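Side-chain contacts in 5-carboxymethyl-2-hydroxymuconate semialdehyde dehydrogenase (Thermus thermophilus, PDB 2D4E), which probably catalyses the NAD-dependent oxidation of 5-carboxymethyl-2-hydroxymuconate semialdehyde to the corresponding acid, as a tetrameric member of the aldehyde dehydrogenase family: residues C[296-301]-C[327-332]; C[90-95]-C[185-190]. One frame throughout, in Å; residues are numbered along the deposited sequence.

Contact 1: residues C[296-301]-C[327-332]; sequences QIFSFN and ERARAI
F298 meets A329 and I332 between two helix ends, and on the 296-301 side it makes the whole contact, by its ring and CB. The methyl CD1 of I332 approaches the near part of the phenylalanine obliquely, 3.5 Å from F298 CD1 and scarcely farther from its CG and CB. Farther out, A329 CB lies 3.6 Å from F298 CE1 and 3.9 Å from CZ, so that methyls three residues apart, one near the end of helix 315-331 and one just past it, meet successive parts of the ring. The F298 and I332 side chains cross at about a right angle. F298 points its CB toward 327-332, and CG anti to the carbonyl carbon (chi1 -61°) sets the ring beside I332 CD1 and A329 CB; one ring face is covered by I297 CG2 of its own segment, 3.6 Å above the centre. I332 reaches the ring with an extended CG1 branch (chi2 174°) that puts CD1 foremost. A leucine here lacks CE1 and CZ and would probably leave A329 CB without its neighbour and a gap beside V396. No hydrogen bond crosses this buried, apolar contact, which joins the C-terminal ends of helices 286-298 and 315-331. V396 of strand 395-398 packs on both F298 and A329, in a mixed sheet that probably belongs to the family's catalytic domain, while F513 of a second subunit also packs on F298.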
loop_
_atom_site.group_PDB
_atom_site.type_symbol
_atom_site.label_atom_id
_atom_site.label_comp_id
_atom_site.label_asym_id
_atom_site.label_seq_id
_atom_site.Cartn_x
_atom_site.Cartn_y
_atom_site.Cartn_z
ATOM N N GLN C 296 7.221 -4.091 33.704
ATOM C CA GLN C 296 7.602 -3.034 32.771
ATOM C C GLN C 296 8.570 -1.972 33.307
ATOM O O GLN C 296 9.200 -1.257 32.527
ATOM C CB GLN C 296 6.346 -2.366 32.198
ATOM C CG GLN C 296 6.562 -1.738 30.827
ATOM C CD GLN C 296 7.141 -2.729 29.825
ATOM O OE1 GLN C 296 6.533 -3.755 29.532
ATOM N NE2 GLN C 296 8.326 -2.427 29.307
ATOM N N ILE C 297 8.696 -1.852 34.623
ATOM C CA ILE C 297 9.632 -0.874 35.160
ATOM C C ILE C 297 10.862 -1.542 35.773
ATOM O O ILE C 297 11.974 -1.050 35.616
ATOM C CB ILE C 297 8.975 0.062 36.230
ATOM C CG1 ILE C 297 10.026 1.028 36.792
ATOM C CG2 ILE C 297 8.421 -0.749 37.386
ATOM C CD1 ILE C 297 10.783 1.828 35.736
ATOM N N PHE C 298 10.672 -2.675 36.441
ATOM C CA PHE C 298 11.792 -3.344 37.090
ATOM C C PHE C 298 12.576 -4.375 36.280
ATOM O O PHE C 298 13.712 -4.685 36.626
ATOM C CB PHE C 298 11.326 -3.941 38.425
ATOM C CG PHE C 298 10.806 -2.906 39.390
ATOM C CD1 PHE C 298 9.542 -3.035 39.961
ATOM C CD2 PHE C 298 11.565 -1.776 39.689
ATOM C CE1 PHE C 298 9.037 -2.045 40.815
ATOM C CE2 PHE C 298 11.076 -0.783 40.535
ATOM C CZ PHE C 298 9.808 -0.914 41.102
ATOM N N SER C 299 11.994 -4.908 35.211
ATOM C CA SER C 299 12.725 -5.877 34.398
ATOM C C SER C 299 13.905 -5.159 33.735
ATOM O O SER C 299 13.924 -3.926 33.655
ATOM C CB SER C 299 11.822 -6.477 33.320
ATOM O OG SER C 299 11.471 -5.495 32.365
ATOM N N PHE C 300 14.881 -5.932 33.265
ATOM C CA PHE C 300 16.067 -5.381 32.611
ATOM C C PHE C 300 16.774 -4.356 33.512
ATOM O O PHE C 300 17.333 -3.357 33.039
ATOM C CB PHE C 300 15.674 -4.748 31.266
ATOM C CG PHE C 300 16.694 -4.965 30.170
ATOM C CD1 PHE C 300 17.632 -3.984 29.861
ATOM C CD2 PHE C 300 16.732 -6.171 29.468
ATOM C CE1 PHE C 300 18.593 -4.198 28.868
ATOM C CE2 PHE C 300 17.693 -6.395 28.471
ATOM C CZ PHE C 300 18.626 -5.406 28.174
ATOM N N ASN C 301 16.745 -4.633 34.817
ATOM C CA ASN C 301 17.359 -3.782 35.837
ATOM C C ASN C 301 16.931 -2.328 35.717
ATOM O O ASN C 301 17.682 -1.434 36.091
ATOM C CB ASN C 301 18.895 -3.843 35.770
ATOM C CG ASN C 301 19.437 -5.258 35.870
ATOM O OD1 ASN C 301 18.738 -6.173 36.307
ATOM N ND2 ASN C 301 20.693 -5.441 35.472
ATOM N N GLU C 327 4.799 -3.884 47.586
ATOM C CA GLU C 327 5.127 -5.197 48.133
ATOM C C GLU C 327 5.780 -6.095 47.089
ATOM O O GLU C 327 6.667 -6.881 47.410
ATOM C CB GLU C 327 3.880 -5.876 48.715
ATOM C CG GLU C 327 3.354 -5.194 49.977
ATOM C CD GLU C 327 4.464 -4.871 50.977
ATOM O OE1 GLU C 327 5.195 -5.805 51.381
ATOM O OE2 GLU C 327 4.609 -3.684 51.360
ATOM N N ARG C 328 5.349 -5.981 45.838
ATOM C CA ARG C 328 5.955 -6.782 44.782
ATOM C C ARG C 328 7.411 -6.334 44.582
ATOM O O ARG C 328 8.314 -7.156 44.453
ATOM C CB ARG C 328 5.152 -6.642 43.485
ATOM C CG ARG C 328 3.821 -7.391 43.509
ATOM C CD ARG C 328 4.031 -8.894 43.373
ATOM N NE ARG C 328 4.465 -9.235 42.020
ATOM C CZ ARG C 328 3.646 -9.370 40.977
ATOM N NH1 ARG C 328 2.336 -9.212 41.125
ATOM N NH2 ARG C 328 4.146 -9.621 39.773
ATOM N N ALA C 329 7.639 -5.026 44.576
ATOM C CA ALA C 329 8.988 -4.489 44.406
ATOM C C ALA C 329 9.883 -4.925 45.567
ATOM O O ALA C 329 11.075 -5.198 45.386
ATOM C CB ALA C 329 8.938 -2.969 44.335
ATOM N N ARG C 330 9.296 -4.984 46.760
ATOM C CA ARG C 330 10.016 -5.382 47.963
ATOM C C ARG C 330 10.464 -6.837 47.838
ATOM O O ARG C 330 11.551 -7.204 48.283
ATOM C CB ARG C 330 9.111 -5.235 49.194
ATOM C CG ARG C 330 9.863 -5.132 50.512
ATOM C CD ARG C 330 8.935 -5.279 51.718
ATOM N NE ARG C 330 7.898 -4.251 51.802
ATOM C CZ ARG C 330 8.126 -2.963 52.049
ATOM N NH1 ARG C 330 9.365 -2.523 52.233
ATOM N NH2 ARG C 330 7.108 -2.119 52.142
ATOM N N ALA C 331 9.620 -7.657 47.218
ATOM C CA ALA C 331 9.911 -9.078 47.042
ATOM C C ALA C 331 10.899 -9.404 45.918
ATOM O O ALA C 331 11.412 -10.521 45.854
ATOM C CB ALA C 331 8.607 -9.842 46.821
ATOM N N ILE C 332 11.163 -8.446 45.032
ATOM C CA ILE C 332 12.093 -8.670 43.925
ATOM C C ILE C 332 13.463 -9.154 44.419
ATOM O O ILE C 332 14.084 -8.512 45.264
ATOM C CB ILE C 332 12.284 -7.375 43.089
ATOM C CG1 ILE C 332 10.967 -7.012 42.393
ATOM C CG2 ILE C 332 13.398 -7.564 42.072
ATOM C CD1 ILE C 332 10.985 -5.688 41.671
#

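Contact 2: residues C[90-95]-C[185-190]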
loop_
_atom_site.group_PDB
_atom_site.type_symbol
_atom_site.label_atom_id
_atom_site.label_comp_id
_atom_site.label_asym_id
_atom_site.label_seq_id
_atom_site.Cartn_x
_atom_site.Cartn_y
_atom_site.Cartn_z
ATOM N N ARG C 90 20.911 -14.284 1.479
ATOM C CA ARG C 90 21.672 -15.462 1.885
ATOM C C ARG C 90 22.627 -15.102 3.018
ATOM O O ARG C 90 22.746 -15.842 3.993
ATOM C CB ARG C 90 22.465 -16.036 0.706
ATOM C CG ARG C 90 23.196 -17.339 1.039
ATOM C CD ARG C 90 24.128 -17.765 -0.090
ATOM N NE ARG C 90 25.219 -16.816 -0.300
ATOM C CZ ARG C 90 26.203 -16.598 0.567
ATOM N NH1 ARG C 90 26.241 -17.261 1.718
ATOM N NH2 ARG C 90 27.158 -15.724 0.278
ATOM N N TYR C 91 23.305 -13.969 2.887
ATOM C CA TYR C 91 24.228 -13.524 3.922
ATOM C C TYR C 91 23.525 -13.275 5.259
ATOM O O TYR C 91 23.994 -13.733 6.292
ATOM C CB TYR C 91 24.941 -12.246 3.497
ATOM C CG TYR C 91 26.120 -12.451 2.586
ATOM C CD1 TYR C 91 26.123 -11.927 1.300
ATOM C CD2 TYR C 91 27.262 -13.114 3.032
ATOM C CE1 TYR C 91 27.230 -12.046 0.478
ATOM C CE2 TYR C 91 28.387 -13.241 2.214
ATOM C CZ TYR C 91 28.360 -12.702 0.938
ATOM O OH TYR C 91 29.459 -12.802 0.121
ATOM N N LEU C 92 22.408 -12.546 5.246
ATOM C CA LEU C 92 21.692 -12.274 6.491
ATOM C C LEU C 92 21.283 -13.577 7.175
ATOM O O LEU C 92 21.398 -13.708 8.389
ATOM C CB LEU C 92 20.445 -11.411 6.248
ATOM C CG LEU C 92 20.629 -9.986 5.711
ATOM C CD1 LEU C 92 19.345 -9.208 5.940
ATOM C CD2 LEU C 92 21.762 -9.290 6.423
ATOM N N LEU C 93 20.804 -14.536 6.392
ATOM C CA LEU C 93 20.403 -15.827 6.941
ATOM C C LEU C 93 21.604 -16.581 7.519
ATOM O O LEU C 93 21.472 -17.328 8.492
ATOM C CB LEU C 93 19.725 -16.674 5.863
ATOM C CG LEU C 93 18.354 -16.159 5.419
ATOM C CD1 LEU C 93 17.799 -17.075 4.337
ATOM C CD2 LEU C 93 17.412 -16.104 6.624
ATOM N N ARG C 94 22.772 -16.383 6.913
ATOM C CA ARG C 94 23.991 -17.032 7.383
ATOM C C ARG C 94 24.409 -16.404 8.712
ATOM O O ARG C 94 24.841 -17.096 9.638
ATOM C CB ARG C 94 25.107 -16.860 6.350
ATOM C CG ARG C 94 26.445 -17.463 6.755
ATOM C CD ARG C 94 26.322 -18.940 7.109
ATOM N NE ARG C 94 27.636 -19.530 7.360
ATOM C CZ ARG C 94 27.842 -20.633 8.074
ATOM N NH1 ARG C 94 26.818 -21.281 8.621
ATOM N NH2 ARG C 94 29.081 -21.082 8.247
ATOM N N ILE C 95 24.282 -15.083 8.787
ATOM C CA ILE C 95 24.617 -14.343 9.991
ATOM C C ILE C 95 23.696 -14.789 11.127
ATOM O O ILE C 95 24.153 -15.023 12.241
ATOM C CB ILE C 95 24.469 -12.814 9.757
ATOM C CG1 ILE C 95 25.580 -12.329 8.822
ATOM C CG2 ILE C 95 24.534 -12.061 11.080
ATOM C CD1 ILE C 95 25.448 -10.875 8.409
ATOM N N PRO C 185 18.723 -4.214 8.925
ATOM C CA PRO C 185 18.055 -3.533 7.814
ATOM C C PRO C 185 19.041 -2.814 6.893
ATOM O O PRO C 185 18.886 -2.834 5.675
ATOM C CB PRO C 185 17.078 -2.580 8.519
ATOM C CG PRO C 185 17.707 -2.346 9.869
ATOM C CD PRO C 185 18.242 -3.713 10.225
ATOM N N ALA C 186 20.061 -2.189 7.476
ATOM C CA ALA C 186 21.059 -1.476 6.686
ATOM C C ALA C 186 21.648 -2.389 5.619
ATOM O O ALA C 186 21.704 -2.025 4.442
ATOM C CB ALA C 186 22.165 -0.943 7.589
ATOM N N LEU C 187 22.072 -3.582 6.030
ATOM C CA LEU C 187 22.662 -4.543 5.103
ATOM C C LEU C 187 21.652 -5.115 4.119
ATOM O O LEU C 187 21.945 -5.254 2.923
ATOM C CB LEU C 187 23.318 -5.692 5.870
ATOM C CG LEU C 187 24.567 -5.350 6.682
ATOM C CD1 LEU C 187 25.026 -6.593 7.423
ATOM C CD2 LEU C 187 25.666 -4.831 5.754
ATOM N N ALA C 188 20.469 -5.462 4.617
ATOM C CA ALA C 188 19.439 -6.027 3.751
ATOM C C ALA C 188 19.078 -5.060 2.630
ATOM O O ALA C 188 18.816 -5.468 1.496
ATOM C CB ALA C 188 18.194 -6.356 4.560
ATOM N N PHE C 189 19.075 -3.773 2.950
ATOM C CA PHE C 189 18.708 -2.761 1.975
ATOM C C PHE C 189 19.845 -2.275 1.078
ATOM O O PHE C 189 19.696 -1.304 0.335
ATOM C CB PHE C 189 18.016 -1.613 2.711
ATOM C CG PHE C 189 16.762 -2.048 3.434
ATOM C CD1 PHE C 189 16.329 -1.392 4.578
ATOM C CD2 PHE C 189 16.029 -3.140 2.972
ATOM C CE1 PHE C 189 15.189 -1.816 5.254
ATOM C CE2 PHE C 189 14.887 -3.571 3.643
ATOM C CZ PHE C 189 14.467 -2.908 4.785
ATOM N N GLY C 190 20.980 -2.963 1.145
ATOM C CA GLY C 190 22.095 -2.622 0.285
ATOM C C GLY C 190 23.092 -1.577 0.725
ATOM O O GLY C 190 23.858 -1.081 -0.103
#
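L92 and A188 mark the closest backbone approach, their CA atoms 7.2 Å apart, where a mid-helix turn of 90-95 meets the last turn of helix 175-188. L92 divides its two methyls between neighbouring residues: CD1 presses on A188 CB at 3.4 Å, tighter than usual for two carbons, and CD2 rests 4.0 Å from L187 CB. CG anti to the carbonyl carbon (chi1 -64°) and chi2 -163° together set these methyls, and the L92 and L187 side chains cross at a slant. One turn on, I95 CD1 makes a looser contact with L187 CD1 at 4.4 Å. The small A188 lets the leucine come close to the helix backbone, with L92 CD1 3.9 Å from A188 CA. Just beyond, the helix closes in a Schellman motif: G190, at positive phi, gives its N to L187 O, and N191 N returns to A186 O. R88 of helix 85-101 donates to A188 O beside this apolar seam. F132 and A136 of helix 118-136 also pack on L92, V221 touches L187, and helix 175-188 leads on toward strand 193-196 of the parallel sheet, probably the core of the family's Rossmann-like NAD-binding domain.

How the contacts relate
Both contacts show the same principle, a helix's closing turn packed by apolar side chains with no hydrogen bond between the paired segments: against a second helix end in contact 1, against the middle of a helix in contact 2. Their centres lie 37 Å apart, on opposite sides of the chain's centre, and the nearest atoms are about 18 Å apart. In sequence, contact 2 closes before contact 1 opens. Contact 2 adjoins the parallel sheet through helix 175-188, contact 1 the mixed sheet; these sheets probably correspond to the NAD-binding and catalytic domains, so each contact packs helices in a different domain. Helix 118-136 touches both neighbourhoods, through L92 and F300. Only contact 1 is reached by another subunit.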